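Hypothetical protein (Bacteroides fragilis, PDB 4I17) is of unknown function but is built of tetratricopeptide (TPR) repeats, helical pairs that in related proteins commonly serve as scaffolds for protein-protein interactions. Local coordinates at residues Gln125-Gln129 against Ala130-Glu134; Gly167-Val170 against Leu171-Thr175; Glu215-Gln218 against Met219-Val223. All blocks are in the same frame, centred on the assembly; numbering follows the deposited sequence. Where two conformers were deposited one is given.

Contact 1. Residues Gln125-Gln129 against Ala130-Glu134; sequences QKFQQ and AGNIE
Phe127 and Asn132 are each directed by their first torsion: the ring of Phe127 swings beside its own backbone N (chi1 -74°), while the amide carbon of Asn132 lies opposite its backbone N (chi1 -167°). The two side chains then lie side by side, pointing the same way, and ring atom CD1 of Phe127 comes to 4.1 Å from CB of Asn132. The ring and amide planes stand 77° apart, nearly perpendicular. On one face of the ring lies NZ of the preceding Lys126, 3.5 Å above the plane but offset toward the rim.

The backbone supplies the stronger evidence for how the chain turns. Asn132 N donates to Phe127 O at 2.8 Å, a bond that reaches back five residues, and Gly131 N donates to Gln128 O at 3.1 Å, three residues back, from well above the carbonyl plane. One residue earlier than Gly131, Ala130 N keeps a helical bond to Lys126 O at 3.2 Å and adds a weak one to Phe127 O. Phe127 O thus takes one good donor and one weak one. Gly131 has a positive phi, which glycine adopts readily. Gln129 NE2 makes a weak bond to Gln125 OE1.

Asn132 also faces forward: its OD1 accepts from Lys135 N and so caps the start of helix 133-143. Gln128 OE1 bonds to Tyr140 OH of that helix. The ring of Phe127 packs on Ala136 and Asn139. The paired bonds around a glycine of positive phi define a Schellman motif, here closing helix 110-129 and leading directly into an asparagine N-cap, a tight turn that joins two successive helices of this TPR protein.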
loop_
_atom_site.group_PDB
_atom_site.type_symbol
_atom_site.label_atom_id
_atom_site.label_comp_id
_atom_site.label_asym_id
_atom_site.label_seq_id
_atom_site.Cartn_x
_atom_site.Cartn_y
_atom_site.Cartn_z
ATOM N N GLN A 125 11.312 -1.417 0.982
ATOM C CA GLN A 125 12.368 -2.097 0.202
ATOM C C GLN A 125 13.279 -1.076 -0.463
ATOM O O GLN A 125 14.512 -1.208 -0.423
ATOM C CB GLN A 125 11.727 -3.035 -0.843
ATOM C CG GLN A 125 12.707 -4.030 -1.449
ATOM C CD GLN A 125 12.113 -4.876 -2.553
ATOM O OE1 GLN A 125 12.638 -4.933 -3.672
ATOM N NE2 GLN A 125 11.053 -5.607 -2.247
ATOM N N LYS A 126 12.675 -0.027 -1.030
ATOM C CA LYS A 126 13.391 1.057 -1.702
ATOM C C LYS A 126 14.313 1.777 -0.698
ATOM O O LYS A 126 15.490 1.968 -1.000
ATOM C CB LYS A 126 12.365 2.014 -2.336
ATOM C CG LYS A 126 12.960 3.210 -3.071
ATOM C CD LYS A 126 11.898 4.281 -3.350
ATOM C CE LYS A 126 11.534 5.120 -2.139
ATOM N NZ LYS A 126 12.613 6.077 -1.774
ATOM N N PHE A 127 13.813 2.095 0.515
ATOM C CA PHE A 127 14.628 2.771 1.536
ATOM C C PHE A 127 15.693 1.845 2.124
ATOM O O PHE A 127 16.799 2.304 2.413
ATOM C CB PHE A 127 13.774 3.366 2.660
ATOM C CG PHE A 127 13.039 4.620 2.229
ATOM C CD1 PHE A 127 13.729 5.808 2.003
ATOM C CD2 PHE A 127 11.655 4.628 2.109
ATOM C CE1 PHE A 127 13.050 6.969 1.617
ATOM C CE2 PHE A 127 10.971 5.795 1.736
ATOM C CZ PHE A 127 11.674 6.956 1.487
ATOM N N GLN A 128 15.374 0.558 2.279
ATOM C CA GLN A 128 16.332 -0.432 2.793
ATOM C C GLN A 128 17.513 -0.576 1.809
ATOM O O GLN A 128 18.670 -0.624 2.238
ATOM C CB GLN A 128 15.634 -1.783 2.993
ATOM C CG GLN A 128 16.581 -2.854 3.523
ATOM C CD GLN A 128 15.850 -4.086 3.957
ATOM O OE1 GLN A 128 14.617 -4.161 3.925
ATOM N NE2 GLN A 128 16.600 -5.076 4.392
ATOM N N GLN A 129 17.216 -0.618 0.495
ATOM C CA GLN A 129 18.234 -0.732 -0.552
ATOM C C GLN A 129 19.140 0.506 -0.599
ATOM O O GLN A 129 20.330 0.368 -0.903
ATOM C CB GLN A 129 17.582 -0.982 -1.909
ATOM C CG GLN A 129 17.136 -2.439 -2.087
ATOM C CD GLN A 129 16.137 -2.659 -3.205
ATOM O OE1 GLN A 129 15.844 -1.773 -4.024
ATOM N NE2 GLN A 129 15.592 -3.868 -3.265
ATOM N N ALA A 130 18.613 1.690 -0.229
ATOM C CA ALA A 130 19.373 2.939 -0.176
ATOM C C ALA A 130 20.035 3.171 1.206
ATOM O O ALA A 130 20.578 4.255 1.455
ATOM C CB ALA A 130 18.468 4.111 -0.530
ATOM N N GLY A 131 19.989 2.160 2.079
ATOM C CA GLY A 131 20.584 2.199 3.414
ATOM C C GLY A 131 19.917 3.111 4.429
ATOM O O GLY A 131 20.516 3.408 5.470
ATOM N N ASN A 132 18.662 3.555 4.159
ATOM C CA ASN A 132 17.942 4.413 5.103
ATOM C C ASN A 132 17.091 3.529 6.030
ATOM O O ASN A 132 15.906 3.293 5.749
ATOM C CB ASN A 132 17.103 5.475 4.381
ATOM C CG ASN A 132 16.599 6.562 5.292
ATOM O OD1 ASN A 132 16.300 6.347 6.473
ATOM N ND2 ASN A 132 16.497 7.769 4.770
ATOM N N ILE A 133 17.702 3.062 7.144
ATOM C CA ILE A 133 17.077 2.147 8.110
ATOM C C ILE A 133 15.822 2.754 8.764
ATOM O O ILE A 133 14.815 2.055 8.860
ATOM C CB ILE A 133 18.077 1.644 9.201
ATOM C CG1 ILE A 133 19.415 1.114 8.608
ATOM C CG2 ILE A 133 17.430 0.618 10.158
ATOM C CD1 ILE A 133 19.315 0.008 7.523
ATOM N N GLU A 134 15.881 4.014 9.232
ATOM C CA GLU A 134 14.737 4.664 9.897
ATOM C C GLU A 134 13.500 4.756 8.972
ATOM O O GLU A 134 12.376 4.487 9.421
ATOM C CB GLU A 134 15.140 6.088 10.378
ATOM C CG GLU A 134 14.017 6.859 11.063
ATOM C CD GLU A 134 14.372 8.234 11.605
ATOM O OE1 GLU A 134 14.867 9.079 10.824
ATOM O OE2 GLU A 134 14.105 8.481 12.805
#

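Contact 2. Residues Gly167-Val170 against Leu171-Thr175; sequences GADV and LRKAT
Asp169 and the exposed Arg172, three residues apart, form a salt bridge. OD1 of Asp169 lies 2.4 Å from NH2 of Arg172, an unusually short distance to be read with caution because Asp169 was modelled in two conformers. NE of Arg172 adds a weak bond to the same OD1, so one carboxylate oxygen takes both donors. The groups run side by side with their planes 54° apart, so the pairing is not coplanar. The bend of the Arg172 chain at chi3 (57°) turns the guanidinium toward Asp169, with Asp169 O over one of its faces.

The aliphatic part of Lys173 makes van der Waals contact: its CD is 3.5 Å from Asp169 O, and its CG lies over one face of the Arg172 guanidinium, offset toward the rim.

Backbone bonds hold the helical spacing. Leu171 N donates to Gly167 O at 2.9 Å and Arg172 N to Ala168 O at 2.8 Å, whereas the Ala174 N bond to Val170 O is weak. Near the end of the helix, Leu171 O receives Ala174 N and Thr175 OG1 from opposite faces of its carbonyl plane.

In the last turns of helix 149-174, Val170 and Ala174 pack against helix 182-209, Val170 on Lys191 and Ala192 and both on Glu188.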
loop_
_atom_site.group_PDB
_atom_site.type_symbol
_atom_site.label_atom_id
_atom_site.label_comp_id
_atom_site.label_asym_id
_atom_site.label_seq_id
_atom_site.Cartn_x
_atom_site.Cartn_y
_atom_site.Cartn_z
ATOM N N GLY A 167 22.336 -5.024 12.277
ATOM C CA GLY A 167 23.192 -5.524 13.349
ATOM C C GLY A 167 24.448 -6.195 12.795
ATOM O O GLY A 167 25.538 -5.936 13.296
ATOM N N ALA A 168 24.323 -7.007 11.727
ATOM C CA ALA A 168 25.476 -7.688 11.092
ATOM C C ALA A 168 26.448 -6.672 10.495
ATOM O O ALA A 168 27.669 -6.837 10.625
ATOM C CB ALA A 168 24.994 -8.635 10.003
ATOM N N ASP A 169 25.922 -5.619 9.862
ATOM C CA ASP A 169 26.748 -4.544 9.275
ATOM C C ASP A 169 27.526 -3.812 10.382
ATOM O O ASP A 169 28.698 -3.441 10.224
ATOM C CB ASP A 169 25.831 -3.564 8.539
ATOM C CG ASP A 169 26.512 -2.735 7.480
ATOM O OD1 ASP A 169 27.032 -3.326 6.505
ATOM O OD2 ASP A 169 26.477 -1.490 7.590
ATOM N N VAL A 170 26.855 -3.579 11.514
ATOM C CA VAL A 170 27.506 -2.870 12.634
ATOM C C VAL A 170 28.611 -3.771 13.227
ATOM O O VAL A 170 29.733 -3.299 13.484
ATOM C CB VAL A 170 26.459 -2.439 13.696
ATOM C CG1 VAL A 170 27.146 -1.998 14.984
ATOM C CG2 VAL A 170 25.589 -1.301 13.151
ATOM N N LEU A 171 28.311 -5.067 13.402
ATOM C CA LEU A 171 29.263 -6.069 13.908
ATOM C C LEU A 171 30.479 -6.183 12.964
ATOM O O LEU A 171 31.624 -6.194 13.426
ATOM C CB LEU A 171 28.537 -7.417 14.012
ATOM C CG LEU A 171 29.066 -8.486 14.968
ATOM C CD1 LEU A 171 28.958 -8.031 16.410
ATOM C CD2 LEU A 171 28.215 -9.750 14.849
ATOM N N ARG A 172 30.232 -6.186 11.649
ATOM C CA ARG A 172 31.273 -6.218 10.619
ATOM C C ARG A 172 32.262 -5.076 10.842
ATOM O O ARG A 172 33.457 -5.327 10.935
ATOM C CB ARG A 172 30.639 -6.100 9.229
ATOM C CG ARG A 172 31.618 -5.892 8.084
ATOM C CD ARG A 172 30.939 -5.756 6.721
ATOM N NE ARG A 172 29.950 -4.674 6.622
ATOM C CZ ARG A 172 30.245 -3.416 6.309
ATOM N NH1 ARG A 172 31.497 -3.064 6.051
ATOM N NH2 ARG A 172 29.289 -2.508 6.221
ATOM N N LYS A 173 31.755 -3.839 10.955
ATOM C CA LYS A 173 32.597 -2.646 11.120
ATOM C C LYS A 173 33.288 -2.578 12.488
ATOM O O LYS A 173 34.277 -1.856 12.629
ATOM C CB LYS A 173 31.769 -1.374 10.884
ATOM C CG LYS A 173 31.421 -1.136 9.415
ATOM C CD LYS A 173 30.122 -0.337 9.276
ATOM C CE LYS A 173 30.331 1.067 8.780
ATOM N NZ LYS A 173 30.689 1.999 9.872
ATOM N N ALA A 174 32.805 -3.331 13.479
ATOM C CA ALA A 174 33.375 -3.299 14.826
ATOM C C ALA A 174 34.543 -4.265 15.020
ATOM O O ALA A 174 35.330 -4.073 15.942
ATOM C CB ALA A 174 32.296 -3.603 15.855
ATOM N N THR A 175 34.638 -5.332 14.219
ATOM C CA THR A 175 35.705 -6.324 14.390
ATOM C C THR A 175 37.117 -5.694 14.469
ATOM O O THR A 175 37.850 -6.026 15.393
ATOM C CB THR A 175 35.626 -7.367 13.257
ATOM O OG1 THR A 175 34.347 -7.986 13.335
ATOM C CG2 THR A 175 36.741 -8.405 13.330
#

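Contact 3. Residues Glu215-Gln218 against Met219-Val223; sequences EIKQ and MQDQV
The last helix of the chain, 214-224, carries this contact, in which side chains and water join residues three and four apart. Gln222 folds back on its own helix: with CG beside the backbone N (chi1 -54°) and a sharp bend at chi2, its NE2 reaches Gln218 O at 2.8 Å. The backbone N of Gln222 donates to the same oxygen at 3.1 Å. The two donors approach from opposite faces of the carbonyl plane, NE2 lying 38° out of it, so a single residue grips this oxygen twice. Met219, Gln220 and Asp221 keep ordinary helical backbone bonds.

Water carries remaining side-chain links. Lys217 NZ and Gln220 OE1 are 4.0 Å apart, and one water bridges them, accepting from NZ at 3.0 Å and donating to OE1 at 2.7 Å. A second water donates to Asp221 OD2 at 3.0 Å. Lys217 NZ stays 4.7 Å from Asp221 OD1, where some attraction is likely though the charged atoms do not touch.

Ile216 packs on Tyr157 and Ala206, Met219 on Val161 and Val223 on Leu203, while the buried Gln220 bonds through NE2 to Val200 O. The helix is broadly amphipathic, closing the helical array at its C-terminal end.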
loop_
_atom_site.group_PDB
_atom_site.type_symbol
_atom_site.label_atom_id
_atom_site.label_comp_id
_atom_site.label_asym_id
_atom_site.label_seq_id
_atom_site.Cartn_x
_atom_site.Cartn_y
_atom_site.Cartn_z
ATOM N N GLU A 215 10.958 -20.798 7.405
ATOM C CA GLU A 215 12.164 -19.996 7.171
ATOM C C GLU A 215 12.236 -18.810 8.129
ATOM O O GLU A 215 13.323 -18.389 8.467
ATOM C CB GLU A 215 12.219 -19.494 5.718
ATOM C CG GLU A 215 12.606 -20.600 4.743
ATOM C CD GLU A 215 12.316 -20.388 3.270
ATOM O OE1 GLU A 215 12.450 -19.239 2.783
ATOM O OE2 GLU A 215 12.039 -21.396 2.579
ATOM N N ILE A 216 11.083 -18.284 8.588
ATOM C CA ILE A 216 11.106 -17.167 9.537
ATOM C C ILE A 216 11.662 -17.650 10.872
ATOM O O ILE A 216 12.481 -16.967 11.466
ATOM C CB ILE A 216 9.717 -16.523 9.721
ATOM C CG1 ILE A 216 9.088 -16.161 8.363
ATOM C CG2 ILE A 216 9.846 -15.287 10.620
ATOM C CD1 ILE A 216 7.699 -15.474 8.451
ATOM N N LYS A 217 11.265 -18.851 11.302
ATOM C CA LYS A 217 11.764 -19.432 12.555
ATOM C C LYS A 217 13.274 -19.648 12.441
ATOM O O LYS A 217 14.034 -19.345 13.372
ATOM C CB LYS A 217 11.008 -20.751 12.855
ATOM C CG LYS A 217 11.394 -21.435 14.170
ATOM C CD LYS A 217 10.825 -20.769 15.412
ATOM C CE LYS A 217 11.533 -21.295 16.645
ATOM N NZ LYS A 217 10.980 -20.712 17.888
ATOM N N GLN A 218 13.727 -20.137 11.279
ATOM C CA GLN A 218 15.159 -20.373 11.067
ATOM C C GLN A 218 15.926 -19.058 11.142
ATOM O O GLN A 218 16.994 -18.992 11.757
ATOM C CB GLN A 218 15.382 -21.066 9.724
ATOM C CG GLN A 218 15.048 -22.543 9.771
ATOM C CD GLN A 218 16.212 -23.421 10.185
ATOM O OE1 GLN A 218 16.151 -24.191 11.148
ATOM N NE2 GLN A 218 17.286 -23.369 9.427
HETATM N N MSE A 219 15.389 -17.997 10.554
HETATM C CA MSE A 219 16.125 -16.741 10.640
HETATM C C MSE A 219 16.126 -16.203 12.073
HETATM O O MSE A 219 17.162 -15.690 12.509
HETATM C CB MSE A 219 15.601 -15.688 9.672
HETATM C CG MSE A 219 16.264 -14.354 9.926
HETATM SE SE MSE A 219 15.764 -13.072 8.672
HETATM C CE MSE A 219 17.023 -13.574 7.248
ATOM N N GLN A 220 15.034 -16.377 12.829
ATOM C CA GLN A 220 15.027 -15.915 14.222
ATOM C C GLN A 220 16.118 -16.653 15.017
ATOM O O GLN A 220 16.812 -16.038 15.845
ATOM C CB GLN A 220 13.665 -16.094 14.863
ATOM C CG GLN A 220 13.562 -15.315 16.172
ATOM C CD GLN A 220 12.488 -15.822 17.088
ATOM O OE1 GLN A 220 12.101 -16.985 17.056
ATOM N NE2 GLN A 220 11.975 -14.942 17.939
ATOM N N ASP A 221 16.303 -17.958 14.735
ATOM C CA ASP A 221 17.359 -18.741 15.394
ATOM C C ASP A 221 18.731 -18.181 15.063
ATOM O O ASP A 221 19.588 -18.114 15.945
ATOM C CB ASP A 221 17.293 -20.218 14.961
ATOM C CG ASP A 221 16.066 -20.993 15.408
ATOM O OD1 ASP A 221 15.409 -20.561 16.379
ATOM O OD2 ASP A 221 15.786 -22.054 14.811
ATOM N N GLN A 222 18.949 -17.748 13.792
ATOM C CA GLN A 222 20.235 -17.160 13.389
ATOM C C GLN A 222 20.470 -15.861 14.164
ATOM O O GLN A 222 21.584 -15.631 14.607
ATOM C CB GLN A 222 20.302 -16.881 11.868
ATOM C CG GLN A 222 19.989 -18.047 10.908
ATOM C CD GLN A 222 20.422 -19.414 11.372
ATOM O OE1 GLN A 222 21.603 -19.655 11.591
ATOM N NE2 GLN A 222 19.464 -20.349 11.509
ATOM N N VAL A 223 19.428 -15.025 14.323
ATOM C CA VAL A 223 19.581 -13.768 15.074
ATOM C C VAL A 223 19.890 -14.085 16.548
ATOM O O VAL A 223 20.831 -13.509 17.106
ATOM C CB VAL A 223 18.406 -12.771 14.940
ATOM C CG1 VAL A 223 18.823 -11.404 15.510
ATOM C CG2 VAL A 223 17.980 -12.605 13.487
HETATM O O HOH W 1 9.729 -18.029 17.904
HETATM O O HOH W 2 18.247 -22.950 13.393
#

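Overall arrangement
Contact 1 is a surface contact that joins two helices through a turn, whereas contacts 2 and 3 each lie within one helix and are partly buried. Their chemistry differs with place: backbone capping at the helix junction in 125-134, a direct charge pair of doubtful length in 167-175, and a water bridge with an amide-to-carbonyl bond in 215-223. Helix 149-174 connects them in space: it bears contact 2, receives Ile133 from contact 1 and receives Ile216 and Met219 from contact 3. Helix 182-209 packs against both contacts 2 and 3. The centres are about 17 to 22 Å apart, and none touches another.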